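Local coordinates for predicted ATPase of the ABC class (Vibrio vulnificus, PDB 5D6A), which binds the ATP analogue AMP-PNP and, as a P-loop ATPase of the ABC class, probably hydrolyses ATP, at residues 415-420 against 439-444; 258-263 against 396-401. All blocks are in the same frame, centred on the assembly; numbering follows the deposited sequence.

Contact 1: residues 415-420 against 439-444; sequences YLDVAD and EVIQLH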
loop_
_atom_site.group_PDB
_atom_site.type_symbol
_atom_site.label_atom_id
_atom_site.label_comp_id
_atom_site.label_asym_id
_atom_site.label_seq_id
_atom_site.Cartn_x
_atom_site.Cartn_y
_atom_site.Cartn_z
ATOM N N TYR A 415 -14.972 26.950 -1.186
ATOM C CA TYR A 415 -15.061 26.470 -2.569
ATOM C C TYR A 415 -16.448 26.702 -3.163
ATOM O O TYR A 415 -16.595 26.795 -4.378
ATOM C CB TYR A 415 -14.749 24.975 -2.655
ATOM C CG TYR A 415 -13.287 24.624 -2.674
ATOM C CD1 TYR A 415 -12.553 24.531 -1.500
ATOM C CD2 TYR A 415 -12.644 24.352 -3.874
ATOM C CE1 TYR A 415 -11.210 24.194 -1.523
ATOM C CE2 TYR A 415 -11.306 24.015 -3.909
ATOM C CZ TYR A 415 -10.593 23.936 -2.733
ATOM O OH TYR A 415 -9.261 23.600 -2.772
ATOM N N LEU A 416 -17.461 26.780 -2.302
ATOM C CA LEU A 416 -18.848 26.985 -2.738
ATOM C C LEU A 416 -19.017 28.217 -3.621
ATOM O O LEU A 416 -19.935 28.283 -4.442
ATOM C CB LEU A 416 -19.772 27.128 -1.524
ATOM C CG LEU A 416 -19.866 25.944 -0.564
ATOM C CD1 LEU A 416 -20.733 26.317 0.630
ATOM C CD2 LEU A 416 -20.409 24.712 -1.271
ATOM N N ASP A 417 -18.127 29.188 -3.442
ATOM C CA ASP A 417 -18.183 30.433 -4.189
ATOM C C ASP A 417 -17.861 30.243 -5.674
ATOM O O ASP A 417 -18.606 30.712 -6.538
ATOM C CB ASP A 417 -17.219 31.445 -3.556
ATOM C CG ASP A 417 -17.433 32.863 -4.056
ATOM O OD1 ASP A 417 -18.452 33.133 -4.730
ATOM O OD2 ASP A 417 -16.581 33.722 -3.749
ATOM N N VAL A 418 -16.771 29.537 -5.965
ATOM C CA VAL A 418 -16.332 29.334 -7.353
ATOM C C VAL A 418 -16.957 28.113 -8.059
ATOM O O VAL A 418 -16.789 27.944 -9.266
ATOM C CB VAL A 418 -14.785 29.236 -7.431
ATOM C CG1 VAL A 418 -14.284 27.923 -6.832
ATOM C CG2 VAL A 418 -14.299 29.385 -8.869
ATOM N N ALA A 419 -17.683 27.276 -7.322
ATOM C CA ALA A 419 -18.286 26.074 -7.909
ATOM C C ALA A 419 -19.435 26.390 -8.863
ATOM O O ALA A 419 -20.186 27.332 -8.640
ATOM C CB ALA A 419 -18.772 25.142 -6.810
ATOM N N ASP A 420 -19.558 25.594 -9.926
ATOM C CA ASP A 420 -20.640 25.756 -10.900
ATOM C C ASP A 420 -21.870 25.015 -10.395
ATOM O O ASP A 420 -22.973 25.562 -10.390
ATOM C CB ASP A 420 -20.264 25.195 -12.277
ATOM C CG ASP A 420 -19.004 25.816 -12.846
ATOM O OD1 ASP A 420 -17.959 25.772 -12.164
ATOM O OD2 ASP A 420 -19.046 26.309 -13.994
ATOM N N GLU A 439 -27.064 30.971 -1.949
ATOM C CA GLU A 439 -27.725 31.779 -0.920
ATOM C C GLU A 439 -26.871 31.900 0.345
ATOM O O GLU A 439 -26.823 32.962 0.967
ATOM C CB GLU A 439 -29.091 31.185 -0.563
ATOM C CG GLU A 439 -30.103 31.188 -1.702
ATOM C CD GLU A 439 -31.428 30.540 -1.325
ATOM O OE1 GLU A 439 -31.564 30.057 -0.178
ATOM O OE2 GLU A 439 -32.337 30.509 -2.180
ATOM N N VAL A 440 -26.201 30.811 0.716
ATOM C CA VAL A 440 -25.345 30.783 1.907
ATOM C C VAL A 440 -24.155 31.743 1.794
ATOM O O VAL A 440 -23.701 32.303 2.793
ATOM C CB VAL A 440 -24.824 29.350 2.184
ATOM C CG1 VAL A 440 -23.784 29.343 3.298
ATOM C CG2 VAL A 440 -25.979 28.418 2.530
ATOM N N ILE A 441 -23.667 31.936 0.573
ATOM C CA ILE A 441 -22.521 32.809 0.317
ATOM C C ILE A 441 -22.886 34.291 0.427
ATOM O O ILE A 441 -22.116 35.088 0.966
ATOM C CB ILE A 441 -21.938 32.540 -1.083
ATOM C CG1 ILE A 441 -21.599 31.055 -1.230
ATOM C CG2 ILE A 441 -20.703 33.403 -1.324
ATOM C CD1 ILE A 441 -21.351 30.629 -2.655
ATOM N N GLN A 442 -24.056 34.656 -0.094
ATOM C CA GLN A 442 -24.517 36.044 -0.049
ATOM C C GLN A 442 -24.684 36.524 1.388
ATOM O O GLN A 442 -24.380 37.673 1.704
ATOM C CB GLN A 442 -25.841 36.197 -0.801
ATOM C CG GLN A 442 -25.751 35.856 -2.281
ATOM C CD GLN A 442 -27.077 36.001 -3.004
ATOM O OE1 GLN A 442 -28.081 36.411 -2.418
ATOM N NE2 GLN A 442 -27.088 35.662 -4.289
ATOM N N LEU A 443 -25.162 35.631 2.251
ATOM C CA LEU A 443 -25.371 35.948 3.663
ATOM C C LEU A 443 -24.053 36.133 4.417
ATOM O O LEU A 443 -23.969 36.964 5.323
ATOM C CB LEU A 443 -26.205 34.852 4.335
ATOM C CG LEU A 443 -27.627 34.659 3.797
ATOM C CD1 LEU A 443 -28.275 33.434 4.423
ATOM C CD2 LEU A 443 -28.471 35.904 4.034
ATOM N N HIS A 444 -23.033 35.360 4.046
ATOM C CA HIS A 444 -21.725 35.443 4.698
ATOM C C HIS A 444 -20.574 35.275 3.702
ATOM O O HIS A 444 -20.152 34.154 3.434
ATOM C CB HIS A 444 -21.609 34.378 5.797
ATOM C CG HIS A 444 -22.566 34.571 6.931
ATOM N ND1 HIS A 444 -22.281 35.370 8.018
ATOM C CD2 HIS A 444 -23.803 34.066 7.150
ATOM C CE1 HIS A 444 -23.302 35.351 8.856
ATOM N NE2 HIS A 444 -24.239 34.567 8.354
#

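Contact 2: residues 258-263 against 396-401; sequences KGITLI and QLRDEL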
loop_
_atom_site.group_PDB
_atom_site.type_symbol
_atom_site.label_atom_id
_atom_site.label_comp_id
_atom_site.label_asym_id
_atom_site.label_seq_id
_atom_site.Cartn_x
_atom_site.Cartn_y
_atom_site.Cartn_z
ATOM N N LYS A 258 -19.291 20.249 -17.415
ATOM C CA LYS A 258 -17.918 20.724 -17.312
ATOM C C LYS A 258 -17.806 21.793 -16.233
ATOM O O LYS A 258 -18.811 22.326 -15.761
ATOM C CB LYS A 258 -17.441 21.297 -18.646
ATOM C CG LYS A 258 -17.317 20.283 -19.770
ATOM C CD LYS A 258 -16.880 20.976 -21.051
ATOM C CE LYS A 258 -16.717 20.002 -22.206
ATOM N NZ LYS A 258 -16.368 20.709 -23.471
ATOM N N GLY A 259 -16.575 22.104 -15.852
ATOM C CA GLY A 259 -16.322 23.098 -14.822
ATOM C C GLY A 259 -16.121 22.443 -13.473
ATOM O O GLY A 259 -15.795 21.263 -13.390
ATOM N N ILE A 260 -16.330 23.216 -12.415
ATOM C CA ILE A 260 -16.148 22.734 -11.054
ATOM C C ILE A 260 -17.451 22.176 -10.493
ATOM O O ILE A 260 -18.483 22.838 -10.537
ATOM C CB ILE A 260 -15.640 23.864 -10.138
ATOM C CG1 ILE A 260 -14.359 24.476 -10.723
ATOM C CG2 ILE A 260 -15.402 23.343 -8.725
ATOM C CD1 ILE A 260 -13.837 25.672 -9.956
ATOM N N THR A 261 -17.387 20.956 -9.966
ATOM C CA THR A 261 -18.548 20.297 -9.378
ATOM C C THR A 261 -18.198 19.794 -7.980
ATOM O O THR A 261 -17.223 19.061 -7.800
ATOM C CB THR A 261 -19.017 19.109 -10.239
ATOM O OG1 THR A 261 -19.309 19.563 -11.567
ATOM C CG2 THR A 261 -20.265 18.462 -9.641
ATOM N N LEU A 262 -18.990 20.192 -6.990
ATOM C CA LEU A 262 -18.754 19.776 -5.616
ATOM C C LEU A 262 -19.728 18.689 -5.197
ATOM O O LEU A 262 -20.891 18.685 -5.609
ATOM C CB LEU A 262 -18.888 20.964 -4.664
ATOM C CG LEU A 262 -17.946 22.138 -4.917
ATOM C CD1 LEU A 262 -18.191 23.222 -3.880
ATOM C CD2 LEU A 262 -16.494 21.683 -4.894
ATOM N N ILE A 263 -19.232 17.768 -4.379
ATOM C CA ILE A 263 -20.030 16.677 -3.835
ATOM C C ILE A 263 -19.971 16.821 -2.318
ATOM O O ILE A 263 -18.992 16.429 -1.686
ATOM C CB ILE A 263 -19.505 15.304 -4.295
ATOM C CG1 ILE A 263 -19.650 15.182 -5.816
ATOM C CG2 ILE A 263 -20.267 14.175 -3.611
ATOM C CD1 ILE A 263 -19.139 13.876 -6.387
ATOM N N GLN A 396 -9.249 29.249 -12.249
ATOM C CA GLN A 396 -8.450 29.569 -13.429
ATOM C C GLN A 396 -8.253 28.343 -14.324
ATOM O O GLN A 396 -8.230 28.467 -15.547
ATOM C CB GLN A 396 -7.105 30.170 -13.005
ATOM C CG GLN A 396 -7.253 31.508 -12.288
ATOM C CD GLN A 396 -5.948 32.053 -11.735
ATOM O OE1 GLN A 396 -4.994 31.313 -11.507
ATOM N NE2 GLN A 396 -5.913 33.357 -11.494
ATOM N N LEU A 397 -8.123 27.163 -13.719
ATOM C CA LEU A 397 -7.966 25.924 -14.481
ATOM C C LEU A 397 -9.150 25.711 -15.415
ATOM O O LEU A 397 -9.005 25.193 -16.519
ATOM C CB LEU A 397 -7.849 24.718 -13.545
ATOM C CG LEU A 397 -6.609 24.575 -12.661
ATOM C CD1 LEU A 397 -6.785 23.405 -11.707
ATOM C CD2 LEU A 397 -5.349 24.386 -13.492
ATOM N N ARG A 398 -10.327 26.112 -14.950
ATOM C CA ARG A 398 -11.557 25.982 -15.714
ATOM C C ARG A 398 -11.673 27.030 -16.809
ATOM O O ARG A 398 -11.897 26.706 -17.971
ATOM C CB ARG A 398 -12.742 26.143 -14.768
ATOM C CG ARG A 398 -14.112 26.156 -15.426
ATOM C CD ARG A 398 -15.155 26.527 -14.390
ATOM N NE ARG A 398 -14.932 27.885 -13.898
ATOM C CZ ARG A 398 -15.521 28.413 -12.828
ATOM N NH1 ARG A 398 -16.366 27.698 -12.099
ATOM N NH2 ARG A 398 -15.244 29.661 -12.473
ATOM N N ASP A 399 -11.528 28.291 -16.419
ATOM C CA ASP A 399 -11.681 29.416 -17.341
ATOM C C ASP A 399 -10.576 29.550 -18.383
ATOM O O ASP A 399 -10.834 30.001 -19.500
ATOM C CB ASP A 399 -11.766 30.723 -16.547
ATOM C CG ASP A 399 -12.913 30.735 -15.553
ATOM O OD1 ASP A 399 -13.707 29.771 -15.525
ATOM O OD2 ASP A 399 -13.018 31.719 -14.796
ATOM N N GLU A 400 -9.356 29.159 -18.023
ATOM C CA GLU A 400 -8.207 29.303 -18.921
ATOM C C GLU A 400 -7.836 28.025 -19.663
ATOM O O GLU A 400 -7.565 28.058 -20.864
ATOM C CB GLU A 400 -6.993 29.795 -18.131
ATOM C CG GLU A 400 -7.277 31.022 -17.275
ATOM C CD GLU A 400 -6.034 31.597 -16.611
ATOM O OE1 GLU A 400 -4.910 31.188 -16.975
ATOM O OE2 GLU A 400 -6.181 32.478 -15.733
ATOM N N LEU A 401 -7.818 26.904 -18.950
ATOM C CA LEU A 401 -7.428 25.624 -19.544
ATOM C C LEU A 401 -8.606 24.696 -19.828
ATOM O O LEU A 401 -8.418 23.612 -20.373
ATOM C CB LEU A 401 -6.424 24.922 -18.628
ATOM C CG LEU A 401 -5.193 25.754 -18.253
ATOM C CD1 LEU A 401 -4.294 24.984 -17.297
ATOM C CD2 LEU A 401 -4.419 26.177 -19.493
#

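Contact 1: residues 415-420 against 439-444
Two flat groups of the 415-420 loop each receive one methyl of Ile441. The peptide joining Leu416 to Asp417 has CD1 of Ile441 over one of its faces, and the carboxylate of Asp417 has the other methyl, CG2, over one of its faces, above the OD1 end. At the peptide, Ile441 CD1 lies 3.3 Å from Leu416 O and 3.5 Å from Leu416 C, and it comes equally close to Asp417 CA at 3.5 Å. The approach at the carboxylate is looser, with 4.1 Å between Ile441 CG2 and Asp417 OD1.

Ile441 can span both groups because its long branch is stretched out (chi2 166°) and carries CD1 forward from the helix to the loop backbone, whereas CG2 branches off along the flank. On the other side of the contact, a chi1 of -167° turns the carboxylate of Asp417 so that one face lies under Ile441 CG2, the two side chains crossing at about a right angle. Leu416 adds its CB, 4.0 Å from Ile441 CD1. Its CD2 packs on Leu262 of strand 260-264, and the residue also touches Leu379 of the second subunit.

The contact sets the loop between strands 404-408 and 421-425 of the P-loop domain against the last turn of helix 434-443. From the second subunit, Ala378 packs on Val440 and Arg375 on Ile441, so that subunit packs against this junction. A polar tie lies close by, from Lys438 NZ to Ala419 O.

Chemically, the contact is van der Waals and hydrophobic: the methyls of Ile441 rest on a peptide, on Leu416 CB and on an exposed carboxylate, an arrangement that adds little directionality of its own.

Contact 2: residues 258-263 against 396-401
Arg398 reaches from helix 390-401 to the start of strand 260-264 and meets its two partners with different parts of its chain. The aliphatic portion lies along the backbone of Gly259, with Arg398 CD 3.6 Å and Arg398 CG 3.8 Å from Gly259 CA. Glycine presents bare backbone here, so the methylenes can settle directly on it; the two CA atoms of Gly259 and Arg398 are 5.6 Å apart. Beyond CD the guanidinium is presented to Ile260, whose side chain crosses that of Arg398 at about a right angle. The end of the isoleucine comes up under one face of the planar group, bringing Ile260 CD1 to 3.9 Å from Arg398 NH1.

This placement follows from a chain that leaves the helix extended and then bends at chi3 (64°). The bend puts NE beside the next residue, Asp399, which grips the guanidinium at its edge and nearly in its plane. Arg398 NE donates to Asp399 OD1 over 2.8 Å, with an N-H...O angle of 158°; a weak second bond to the same oxygen comes from NH2. NH1 finds its partners in the 415-420 loop, in a salt bridge to Asp420 and a probable hydrogen bond to Val418 O. Asp420 OD1 also accepts from the backbone N of Ile260. Held by two carboxylates, the guanidinium probably has little rotational freedom.

Strand 260-264 runs parallel to 404-408 and 421-425 and leads into the probable Walker A loop and helix 271-280. A helix packed on that strand's entry is the alpha/beta layering of a P-loop nucleotide-binding domain.

In the fold
From the N terminus, the chain first passes through 258-263 and then, after 132 residues that include the probable P-loop and helix 339-352, returns at 396-401 to close contact 2. It goes on through strand 404-408 into the 415-420 loop, and contact 1 closes a much shorter excursion of 18 residues, through strands 421-425 and 430-432, on helix 434-443. The two closures are in series, neither nested nor crossed. They join at the 415-420 loop, which reaches helix 390-401 through Arg398 and strand 260-264 through Ala419 packing on Leu262. Helix 390-401, the central strand 260-264 and helix 434-443 are thus joined through this loop.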